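Local coordinates for protein VP2 (Primate bocaparvovirus 1, PDB 7L0Y) that self-assembles as a structural capsid protein into the T=1 icosahedral shell of human bocavirus 1, built from 60 capsid protein copies and about 26 nm across, at residues A[41-46]-A[427-432]; A[112-117]-A[442-447]; A[273-278]-A[361-366]; A[279-284]-A[371-376]. All coordinates share one frame; numbering follows the deposited sequence.

Contact 1. Residues A[41-46]-A[427-432]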
# COMPACT_ATOMS: atom_id res chain seq x y z
N THR A 41 -25.31 -29.45 96.94
CA THR A 41 -26.67 -28.95 97.05
C THR A 41 -27.62 -30.11 97.28
O THR A 41 -27.45 -31.18 96.70
CB THR A 41 -27.07 -28.13 95.80
OG1 THR A 41 -28.35 -27.54 96.00
CG2 THR A 41 -27.10 -28.98 94.56
N THR A 42 -28.60 -29.89 98.14
CA THR A 42 -29.55 -30.91 98.54
C THR A 42 -30.97 -30.39 98.32
O THR A 42 -31.18 -29.21 98.08
CB THR A 42 -29.35 -31.31 100.00
OG1 THR A 42 -29.53 -30.17 100.85
CG2 THR A 42 -27.95 -31.85 100.21
N ILE A 43 -31.93 -31.31 98.40
CA ILE A 43 -33.33 -30.95 98.26
C ILE A 43 -33.75 -30.05 99.41
O ILE A 43 -33.37 -30.26 100.56
CB ILE A 43 -34.18 -32.23 98.18
CG1 ILE A 43 -33.82 -33.01 96.92
CG2 ILE A 43 -35.66 -31.90 98.19
CD1 ILE A 43 -34.35 -34.41 96.89
N GLN A 44 -34.55 -29.03 99.09
CA GLN A 44 -35.01 -28.06 100.07
C GLN A 44 -36.53 -28.08 100.14
O GLN A 44 -37.21 -28.18 99.12
CB GLN A 44 -34.54 -26.65 99.71
CG GLN A 44 -33.05 -26.48 99.61
CD GLN A 44 -32.32 -26.91 100.86
OE1 GLN A 44 -31.60 -27.90 100.85
NE2 GLN A 44 -32.53 -26.20 101.95
N ASN A 45 -37.06 -28.00 101.36
CA ASN A 45 -38.50 -27.95 101.63
C ASN A 45 -39.27 -29.14 101.09
O ASN A 45 -40.48 -29.07 100.91
CB ASN A 45 -39.16 -26.69 101.06
CG ASN A 45 -39.03 -25.51 101.96
OD1 ASN A 45 -38.66 -25.63 103.12
ND2 ASN A 45 -39.44 -24.37 101.45
N GLY A 46 -38.60 -30.26 100.85
CA GLY A 46 -39.28 -31.33 100.14
C GLY A 46 -39.93 -30.88 98.86
O GLY A 46 -41.08 -31.24 98.58
N ILE A 427 -29.83 -22.63 91.93
CA ILE A 427 -29.66 -24.02 91.55
C ILE A 427 -30.55 -24.87 92.43
O ILE A 427 -30.62 -24.67 93.64
CB ILE A 427 -28.18 -24.45 91.65
CG1 ILE A 427 -28.00 -25.91 91.29
CG2 ILE A 427 -27.65 -24.15 92.99
CD1 ILE A 427 -26.57 -26.32 91.23
N LYS A 428 -31.28 -25.78 91.81
CA LYS A 428 -31.91 -26.85 92.56
C LYS A 428 -31.82 -28.09 91.70
O LYS A 428 -31.61 -28.00 90.49
CB LYS A 428 -33.37 -26.57 92.91
CG LYS A 428 -34.29 -26.59 91.74
CD LYS A 428 -35.70 -26.36 92.17
CE LYS A 428 -36.64 -26.45 90.97
NZ LYS A 428 -36.73 -27.81 90.43
N MET A 429 -31.99 -29.23 92.32
CA MET A 429 -32.07 -30.46 91.55
C MET A 429 -33.47 -30.66 91.02
O MET A 429 -34.46 -30.25 91.63
CB MET A 429 -31.67 -31.63 92.40
CG MET A 429 -30.21 -31.64 92.68
SD MET A 429 -29.99 -32.95 93.83
CE MET A 429 -30.70 -32.15 95.25
N ALA A 430 -33.54 -31.27 89.85
CA ALA A 430 -34.82 -31.67 89.30
C ALA A 430 -35.55 -32.55 90.30
O ALA A 430 -35.01 -33.53 90.81
CB ALA A 430 -34.63 -32.41 87.99
N LYS A 431 -36.77 -32.16 90.61
CA LYS A 431 -37.69 -33.05 91.31
C LYS A 431 -37.83 -34.33 90.52
O LYS A 431 -38.23 -34.31 89.35
CB LYS A 431 -39.03 -32.33 91.45
CG LYS A 431 -40.20 -33.17 91.85
CD LYS A 431 -40.03 -33.83 93.17
CE LYS A 431 -41.38 -34.25 93.71
NZ LYS A 431 -42.10 -35.18 92.82
N ILE A 432 -37.50 -35.46 91.13
CA ILE A 432 -37.66 -36.76 90.49
C ILE A 432 -38.85 -37.45 91.15
O ILE A 432 -38.73 -37.92 92.29
CB ILE A 432 -36.40 -37.63 90.60
CG1 ILE A 432 -35.24 -36.99 89.84
CG2 ILE A 432 -36.66 -39.00 90.03
CD1 ILE A 432 -33.95 -37.72 90.03
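The terminal methyl of Met429 lies against the peptide between Thr42 and Ile43. Met429 and Thr41 have the most surface buried here, with Ile427 third. The strand order fits the jelly-roll barrel of parvovirus capsid proteins. In that fold strand 30-42 lies in one sheet, beside strand 446-462, and strand 424-429 in the facing one, between strands 71-74 and 132-137. No hydrogen bond crosses between the segments. The closest CA pair, Ile43 and Met429, is 6.8 Å apart.

Met429 bridges this gap. Its CG lies anti to the carbonyl carbon, and the chain bends at its last torsion (chi3 -73°), which brings CE onto one face of the Thr42-Ile43 peptide. There CE is 3.5 Å from Thr42 C. It lies equally close, 3.5 Å, to Ile43 N. It also touches the Ile43 side chain at CG1, 3.6 Å away, where the two chains cross at about a right angle. One residue earlier in the chain, Thr41 O lies 3.7 Å from Met429 CE.

Thr41 points its side chain at strand 424-429. Its methyl CG2 meets the tip of the fully extended Ile427, with Thr41 CG2 to Ile427 CD1 at 4.3 Å. Met429 packs further on Ile446, Cys448 and Val132.

The contact is thus van der Waals packing. A thioether methyl lies on a peptide group, and the Ile43 and Ile427 side chains supply the apolar contacts. The polar groups are served from outside the two segments: Thr72 OG1 is hydrogen-bonded to both Thr41 OG1 and Ile427 O.

Contact 2. Residues A[112-117]-A[442-447]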
# COMPACT_ATOMS: atom_id res chain seq x y z
N ILE A 112 -24.78 -36.00 90.31
CA ILE A 112 -26.00 -36.29 91.04
C ILE A 112 -25.90 -37.72 91.55
O ILE A 112 -25.66 -38.65 90.77
CB ILE A 112 -27.26 -36.09 90.18
CG1 ILE A 112 -27.38 -34.63 89.76
CG2 ILE A 112 -28.48 -36.46 90.98
CD1 ILE A 112 -26.84 -34.35 88.39
N LYS A 113 -26.05 -37.89 92.85
CA LYS A 113 -26.03 -39.19 93.49
C LYS A 113 -27.40 -39.45 94.09
O LYS A 113 -28.02 -38.54 94.64
CB LYS A 113 -24.98 -39.26 94.61
CG LYS A 113 -23.57 -38.90 94.22
CD LYS A 113 -22.94 -39.89 93.29
CE LYS A 113 -22.46 -41.11 94.05
NZ LYS A 113 -21.71 -42.06 93.19
N GLN A 114 -27.87 -40.68 93.97
CA GLN A 114 -29.06 -41.09 94.70
C GLN A 114 -28.67 -41.51 96.10
O GLN A 114 -27.65 -42.18 96.31
CB GLN A 114 -29.75 -42.24 93.97
CG GLN A 114 -31.03 -42.69 94.63
CD GLN A 114 -31.74 -43.75 93.83
OE1 GLN A 114 -31.37 -44.04 92.70
NE2 GLN A 114 -32.75 -44.36 94.42
N ILE A 115 -29.46 -41.10 97.08
CA ILE A 115 -29.22 -41.40 98.48
C ILE A 115 -30.07 -42.60 98.84
O ILE A 115 -31.30 -42.51 98.85
CB ILE A 115 -29.55 -40.20 99.37
CG1 ILE A 115 -28.72 -38.99 98.96
CG2 ILE A 115 -29.27 -40.54 100.82
CD1 ILE A 115 -29.22 -37.70 99.54
N LEU A 116 -29.43 -43.72 99.15
CA LEU A 116 -30.13 -44.95 99.51
C LEU A 116 -29.88 -45.21 100.98
O LEU A 116 -28.75 -45.51 101.38
CB LEU A 116 -29.66 -46.14 98.68
CG LEU A 116 -30.10 -46.31 97.23
CD1 LEU A 116 -29.41 -45.30 96.36
CD2 LEU A 116 -29.83 -47.72 96.76
N SER A 117 -30.93 -45.13 101.79
CA SER A 117 -30.82 -45.34 103.23
C SER A 117 -31.51 -46.64 103.61
O SER A 117 -32.73 -46.74 103.51
CB SER A 117 -31.42 -44.17 104.00
OG SER A 117 -31.31 -44.38 105.40
N SER A 442 -44.30 -38.12 96.64
CA SER A 442 -43.04 -38.72 97.05
C SER A 442 -42.04 -38.51 95.94
O SER A 442 -42.39 -38.52 94.76
CB SER A 442 -43.21 -40.20 97.38
OG SER A 442 -43.65 -40.93 96.24
N TYR A 443 -40.79 -38.29 96.32
CA TYR A 443 -39.75 -38.00 95.35
C TYR A 443 -38.54 -38.87 95.63
O TYR A 443 -38.39 -39.46 96.70
CB TYR A 443 -39.36 -36.52 95.35
CG TYR A 443 -38.95 -35.99 96.70
CD1 TYR A 443 -37.66 -36.15 97.17
CD2 TYR A 443 -39.86 -35.30 97.49
CE1 TYR A 443 -37.29 -35.67 98.40
CE2 TYR A 443 -39.49 -34.80 98.72
CZ TYR A 443 -38.21 -34.98 99.17
OH TYR A 443 -37.84 -34.49 100.40
N LEU A 444 -37.66 -38.92 94.64
CA LEU A 444 -36.40 -39.62 94.79
C LEU A 444 -35.41 -38.74 95.53
O LEU A 444 -35.25 -37.56 95.21
CB LEU A 444 -35.86 -39.99 93.42
CG LEU A 444 -34.67 -40.92 93.37
CD1 LEU A 444 -35.12 -42.25 93.91
CD2 LEU A 444 -34.19 -41.06 91.95
N ASN A 445 -34.74 -39.31 96.52
CA ASN A 445 -33.84 -38.54 97.37
C ASN A 445 -32.46 -38.51 96.72
O ASN A 445 -31.78 -39.53 96.63
CB ASN A 445 -33.77 -39.15 98.76
CG ASN A 445 -33.00 -38.30 99.73
OD1 ASN A 445 -32.95 -37.08 99.60
ND2 ASN A 445 -32.40 -38.94 100.72
N ILE A 446 -32.05 -37.32 96.27
CA ILE A 446 -30.84 -37.13 95.50
C ILE A 446 -30.13 -35.88 96.00
O ILE A 446 -30.73 -35.02 96.65
CB ILE A 446 -31.12 -37.01 93.99
CG1 ILE A 446 -32.06 -35.84 93.73
CG2 ILE A 446 -31.69 -38.29 93.44
CD1 ILE A 446 -32.24 -35.51 92.28
N TYR A 447 -28.84 -35.79 95.71
CA TYR A 447 -28.10 -34.57 95.96
C TYR A 447 -27.11 -34.38 94.83
O TYR A 447 -26.73 -35.33 94.15
CB TYR A 447 -27.37 -34.59 97.31
CG TYR A 447 -26.16 -35.48 97.34
CD1 TYR A 447 -24.90 -34.95 97.17
CD2 TYR A 447 -26.29 -36.84 97.51
CE1 TYR A 447 -23.80 -35.75 97.20
CE2 TYR A 447 -25.20 -37.64 97.54
CZ TYR A 447 -23.95 -37.10 97.38
OH TYR A 447 -22.84 -37.91 97.41
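In the jelly-roll barrel of the capsid protein, Lys113 of strand 95-118 and Tyr447 of strand 446-462 form an antiparallel hydrogen-bonded pair. Lys113 N to Tyr447 O is 3.0 Å, and Tyr447 N to Lys113 O is 3.1 Å. Gln114 and Ile446 follow as a non-hydrogen-bonded pair. Ile115 N then donates to Asn445 O at 2.8 Å in a nearly straight bond (172°), the donor tilted 22° from the carbonyl plane.

Tyr447 and Ile115 bury the most surface. The Tyr447 ring is placed by its first torsion, with CG between the backbone N and the carbonyl carbon (chi1 74°). It runs alongside Lys113, both chains pointing the same way. Lys113 CB approaches the ring obliquely, 3.4 Å from Tyr447 CE2. The lysine then folds at two successive torsions, and its NZ makes a weak hydrogen bond to Asn126. Two residues on, Ile115 CG1 meets the edge of the ring at Tyr447 CD2, 3.6 Å away, crossing at about a right angle. Tyr447 also packs on Ile40 and Thr42 of its own chain and on Pro433 of a neighbouring subunit.

Ile112 and Ile446 lie side by side, with Ile112 CG2 to Ile446 CB at 4.0 Å. Leu444 crosses the extended chain of Gln114. At the exposed end, the amide of Asn445 lies against Ile115, with Asn445 ND2 3.4 Å from Ile115 CB.

Contact 3. Residues A[273-278]-A[361-366]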
# COMPACT_ATOMS: atom_id res chain seq x y z
N SER A 273 -13.49 25.51 105.40
CA SER A 273 -14.76 25.44 104.69
C SER A 273 -15.35 24.05 104.69
O SER A 273 -16.39 23.83 104.07
CB SER A 273 -14.59 25.92 103.25
OG SER A 273 -14.30 27.31 103.20
N TRP A 274 -14.72 23.09 105.36
CA TRP A 274 -15.10 21.70 105.23
C TRP A 274 -15.64 21.16 106.54
O TRP A 274 -15.08 21.41 107.61
CB TRP A 274 -13.92 20.89 104.71
CG TRP A 274 -13.51 21.42 103.40
CD1 TRP A 274 -12.41 22.18 103.13
CD2 TRP A 274 -14.26 21.36 102.19
NE1 TRP A 274 -12.40 22.54 101.81
CE2 TRP A 274 -13.53 22.05 101.21
CE3 TRP A 274 -15.46 20.75 101.83
CZ2 TRP A 274 -13.97 22.16 99.90
CZ3 TRP A 274 -15.89 20.86 100.54
CH2 TRP A 274 -15.15 21.56 99.58
N MET A 275 -16.73 20.41 106.44
CA MET A 275 -17.55 20.03 107.57
C MET A 275 -17.41 18.54 107.87
O MET A 275 -17.10 17.74 106.98
CB MET A 275 -19.03 20.38 107.29
CG MET A 275 -20.03 19.88 108.31
SD MET A 275 -19.78 20.47 109.97
CE MET A 275 -20.42 22.12 109.83
N THR A 276 -17.59 18.19 109.14
CA THR A 276 -17.69 16.80 109.54
C THR A 276 -18.74 16.07 108.70
O THR A 276 -19.81 16.61 108.44
CB THR A 276 -18.05 16.72 111.02
OG1 THR A 276 -17.03 17.35 111.79
CG2 THR A 276 -18.18 15.30 111.46
N GLY A 277 -18.42 14.86 108.28
CA GLY A 277 -19.36 14.07 107.52
C GLY A 277 -20.55 13.62 108.34
O GLY A 277 -20.61 13.83 109.55
N PRO A 278 -21.51 12.98 107.69
CA PRO A 278 -22.77 12.66 108.37
C PRO A 278 -22.60 11.51 109.36
O PRO A 278 -21.75 10.63 109.19
CB PRO A 278 -23.70 12.27 107.23
CG PRO A 278 -23.06 12.82 106.01
CD PRO A 278 -21.60 12.72 106.25
N GLN A 361 -14.52 11.31 112.55
CA GLN A 361 -14.75 12.74 112.61
C GLN A 361 -15.70 13.08 113.75
O GLN A 361 -16.53 12.26 114.16
CB GLN A 361 -15.31 13.23 111.28
CG GLN A 361 -14.46 12.88 110.09
CD GLN A 361 -15.05 13.37 108.79
OE1 GLN A 361 -16.22 13.71 108.72
NE2 GLN A 361 -14.24 13.39 107.74
N LEU A 362 -15.58 14.29 114.28
CA LEU A 362 -16.49 14.77 115.30
C LEU A 362 -16.81 16.23 115.07
O LEU A 362 -16.03 16.97 114.47
CB LEU A 362 -15.91 14.59 116.71
CG LEU A 362 -15.77 13.17 117.24
CD1 LEU A 362 -15.07 13.18 118.57
CD2 LEU A 362 -17.14 12.52 117.37
N LEU A 363 -17.98 16.65 115.55
CA LEU A 363 -18.41 18.03 115.47
C LEU A 363 -18.73 18.51 116.87
O LEU A 363 -19.41 17.81 117.63
CB LEU A 363 -19.62 18.19 114.55
CG LEU A 363 -20.11 19.62 114.32
CD1 LEU A 363 -19.01 20.44 113.67
CD2 LEU A 363 -21.34 19.64 113.45
N TYR A 364 -18.23 19.69 117.23
CA TYR A 364 -18.45 20.27 118.55
C TYR A 364 -19.13 21.63 118.40
O TYR A 364 -18.64 22.50 117.68
CB TYR A 364 -17.15 20.37 119.33
CG TYR A 364 -16.73 19.02 119.81
CD1 TYR A 364 -17.10 18.58 121.07
CD2 TYR A 364 -16.03 18.16 119.00
CE1 TYR A 364 -16.76 17.35 121.51
CE2 TYR A 364 -15.68 16.91 119.43
CZ TYR A 364 -16.05 16.51 120.69
OH TYR A 364 -15.71 15.26 121.14
N LYS A 365 -20.25 21.77 119.08
CA LYS A 365 -21.01 23.01 119.04
C LYS A 365 -20.58 23.91 120.19
O LYS A 365 -20.70 23.54 121.36
CB LYS A 365 -22.50 22.71 119.15
CG LYS A 365 -23.39 23.92 119.10
CD LYS A 365 -24.84 23.56 119.33
CE LYS A 365 -25.40 22.73 118.21
NZ LYS A 365 -25.43 23.49 116.94
N GLY A 366 -20.05 25.06 119.85
CA GLY A 366 -19.78 26.05 120.87
C GLY A 366 -21.02 26.70 121.43
O GLY A 366 -21.85 27.22 120.69
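At Thr276 and Gln361 the two backbones come closest, CA to CA 5.9 Å, and the irregular segment 273-278 passes strand 361-366 without pairing with it main chain to main chain. Both segments lie in the long excursion between strands 215-232 and 424-429, which corresponds to the GH loop of the parvovirus jelly-roll. Side chains make the links. Thr276 points at the strand. Its OG1, anti to the carbonyl carbon (chi1 -61°), donates a hydrogen bond to Leu362 O at 2.9 Å. The hydroxyl comes from above the carbonyl plane, 68° out of it. The Thr276 methyl CG2 rests on Gln361 CB, 3.5 Å away, as the two side chains slide past each other in opposite directions.

Gln361, extended beyond CG, reaches the loop to accept a hydrogen bond from Gly277 N on OE1. The bond is nearly straight, though its modelled length is doubtfully short. Met275 folds back at its outer torsions, and its SD meets Leu363 CD1 at 3.8 Å. Ile377 packs on Met275, Thr276 and Leu363.

Strand 361-366 also pairs antiparallel with a strand of a neighbouring subunit. The contact thus joins a loop to a strand at a subunit interface. Thr276 OG1 serves the buried Leu362 O, and the Gln361 carboxamide is held between Gly277 N at OE1 and Val384 O at NE2.

Contact 4. Residues A[279-284]-A[371-376]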
# COMPACT_ATOMS: atom_id res chain seq x y z
N GLY A 279 -23.44 11.52 110.38
CA GLY A 279 -23.51 10.40 111.29
C GLY A 279 -24.48 10.68 112.40
O GLY A 279 -24.80 11.83 112.69
N LEU A 280 -24.95 9.62 113.05
CA LEU A 280 -25.95 9.71 114.10
C LEU A 280 -25.44 8.99 115.33
O LEU A 280 -25.34 7.76 115.34
CB LEU A 280 -27.26 9.10 113.59
CG LEU A 280 -28.35 10.00 113.00
CD1 LEU A 280 -27.84 11.03 112.03
CD2 LEU A 280 -29.30 9.09 112.24
N LEU A 281 -25.09 9.75 116.37
CA LEU A 281 -24.65 9.22 117.65
C LEU A 281 -25.69 9.23 118.76
O LEU A 281 -25.39 8.74 119.85
CB LEU A 281 -23.40 9.96 118.13
CG LEU A 281 -22.02 9.53 117.64
CD1 LEU A 281 -21.99 8.86 116.26
CD2 LEU A 281 -21.02 10.68 117.80
N SER A 282 -26.88 9.77 118.54
CA SER A 282 -27.76 10.06 119.67
C SER A 282 -28.48 8.81 120.16
O SER A 282 -28.81 8.71 121.34
CB SER A 282 -28.76 11.14 119.29
OG SER A 282 -28.09 12.35 118.98
N ALA A 283 -28.73 7.85 119.27
CA ALA A 283 -29.50 6.68 119.65
C ALA A 283 -28.63 5.64 120.35
O ALA A 283 -27.42 5.58 120.16
CB ALA A 283 -30.15 6.06 118.42
N GLN A 284 -29.28 4.82 121.18
CA GLN A 284 -28.66 3.68 121.81
C GLN A 284 -29.43 2.43 121.44
O GLN A 284 -30.58 2.50 121.00
CB GLN A 284 -28.60 3.82 123.34
CG GLN A 284 -27.71 4.93 123.82
CD GLN A 284 -28.42 6.26 123.88
OE1 GLN A 284 -29.63 6.34 123.65
NE2 GLN A 284 -27.68 7.32 124.16
N TYR A 371 -17.34 23.81 124.36
CA TYR A 371 -17.77 23.07 123.18
C TYR A 371 -18.39 21.76 123.61
O TYR A 371 -17.86 21.07 124.48
CB TYR A 371 -16.60 22.81 122.23
CG TYR A 371 -16.07 24.05 121.57
CD1 TYR A 371 -16.63 24.52 120.39
CD2 TYR A 371 -15.01 24.75 122.11
CE1 TYR A 371 -16.16 25.65 119.78
CE2 TYR A 371 -14.53 25.88 121.51
CZ TYR A 371 -15.10 26.33 120.34
OH TYR A 371 -14.63 27.45 119.73
N ASN A 372 -19.51 21.41 122.99
CA ASN A 372 -20.21 20.17 123.28
C ASN A 372 -20.36 19.37 122.00
O ASN A 372 -20.54 19.93 120.92
CB ASN A 372 -21.58 20.45 123.88
CG ASN A 372 -21.48 21.11 125.23
OD1 ASN A 372 -22.11 22.13 125.48
ND2 ASN A 372 -20.69 20.53 126.12
N LEU A 373 -20.27 18.05 122.13
CA LEU A 373 -20.36 17.17 120.97
C LEU A 373 -21.76 17.23 120.37
O LEU A 373 -22.76 17.12 121.08
CB LEU A 373 -20.00 15.75 121.38
CG LEU A 373 -19.87 14.68 120.29
CD1 LEU A 373 -18.77 13.73 120.65
CD2 LEU A 373 -21.17 13.92 120.13
N VAL A 374 -21.82 17.43 119.06
CA VAL A 374 -23.08 17.39 118.33
C VAL A 374 -23.42 15.93 118.07
O VAL A 374 -22.66 15.22 117.40
CB VAL A 374 -22.97 18.17 117.01
CG1 VAL A 374 -24.26 18.05 116.22
CG2 VAL A 374 -22.63 19.62 117.28
N GLY A 375 -24.55 15.48 118.61
CA GLY A 375 -24.90 14.07 118.50
C GLY A 375 -25.25 13.66 117.08
O GLY A 375 -24.62 12.77 116.51
N ASP A 376 -26.26 14.31 116.50
CA ASP A 376 -26.72 13.98 115.16
C ASP A 376 -26.24 15.04 114.20
O ASP A 376 -26.72 16.17 114.21
CB ASP A 376 -28.24 13.88 115.10
CG ASP A 376 -28.77 12.66 115.79
OD1 ASP A 376 -27.97 11.73 116.05
OD2 ASP A 376 -29.98 12.61 116.07
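Across the two-strand sheet of 279-280 and 376-377, within the GH loop, Leu280 and Asp376 face each other as a non-hydrogen-bonded antiparallel pair, their CA atoms 4.5 Å apart. This is the close part of the contact. Just beyond it, Leu281 N donates to Gly375 O at 3.1 Å. The N-H comes from above the carbonyl plane, 49° out of it. The chain then bends off at Leu281 and Ser282.

Asp376 carries the polar side. With CG anti to the carbonyl carbon (chi1 -72°), the carboxylate swings over toward the turn. OD1 accepts two weak hydrogen bonds from one residue, from Ser282 OG at 3.0 Å and from Ser282 N at 3.4 Å. Leu280 CG lies 3.5 Å from Asp376 OD1, crossing the carboxylate obliquely.

The other end is looser. A single contact is made there, Leu281 CD2 to Leu373 CD2 tip to tip at 4.0 Å, the side chains at about a right angle. Leu373 is partly exposed and Leu281 buried. Leu281 also packs on Ser322 and Leu325, and Leu373 on Leu362 and Tyr364.

The stronger partner of Asp376 is on OD2, a salt bridge to Lys365 of a neighbouring subunit. The serine bonds add only weakly on OD1. The carboxylate thus links the turn of its own chain to that lysine across the interface.

The contacts form two groups on opposite sides of the chain's centre. Contacts 1 and 2 have centres 10 Å apart and share the jelly-roll barrel: strand 446-462 of contact 2 adjoins strand 30-42 of contact 1, and Ile432 O and Leu444 N probably bond. Contacts 3 and 4 lie 11 Å apart and share the hairpin of strands 361-366 and 371-373, where Leu363 O and Val374 N probably bond. In each group the segments alternate along the chain. Contacts 3 and 4 are nested inside the loops closed by contacts 1 and 2; their centres lie 50 to 62 Å from those of contacts 1 and 2. The GH loop, between strands 215-232 and 424-429, thus packs far from these barrel strands, and both groups touch neighbouring subunits.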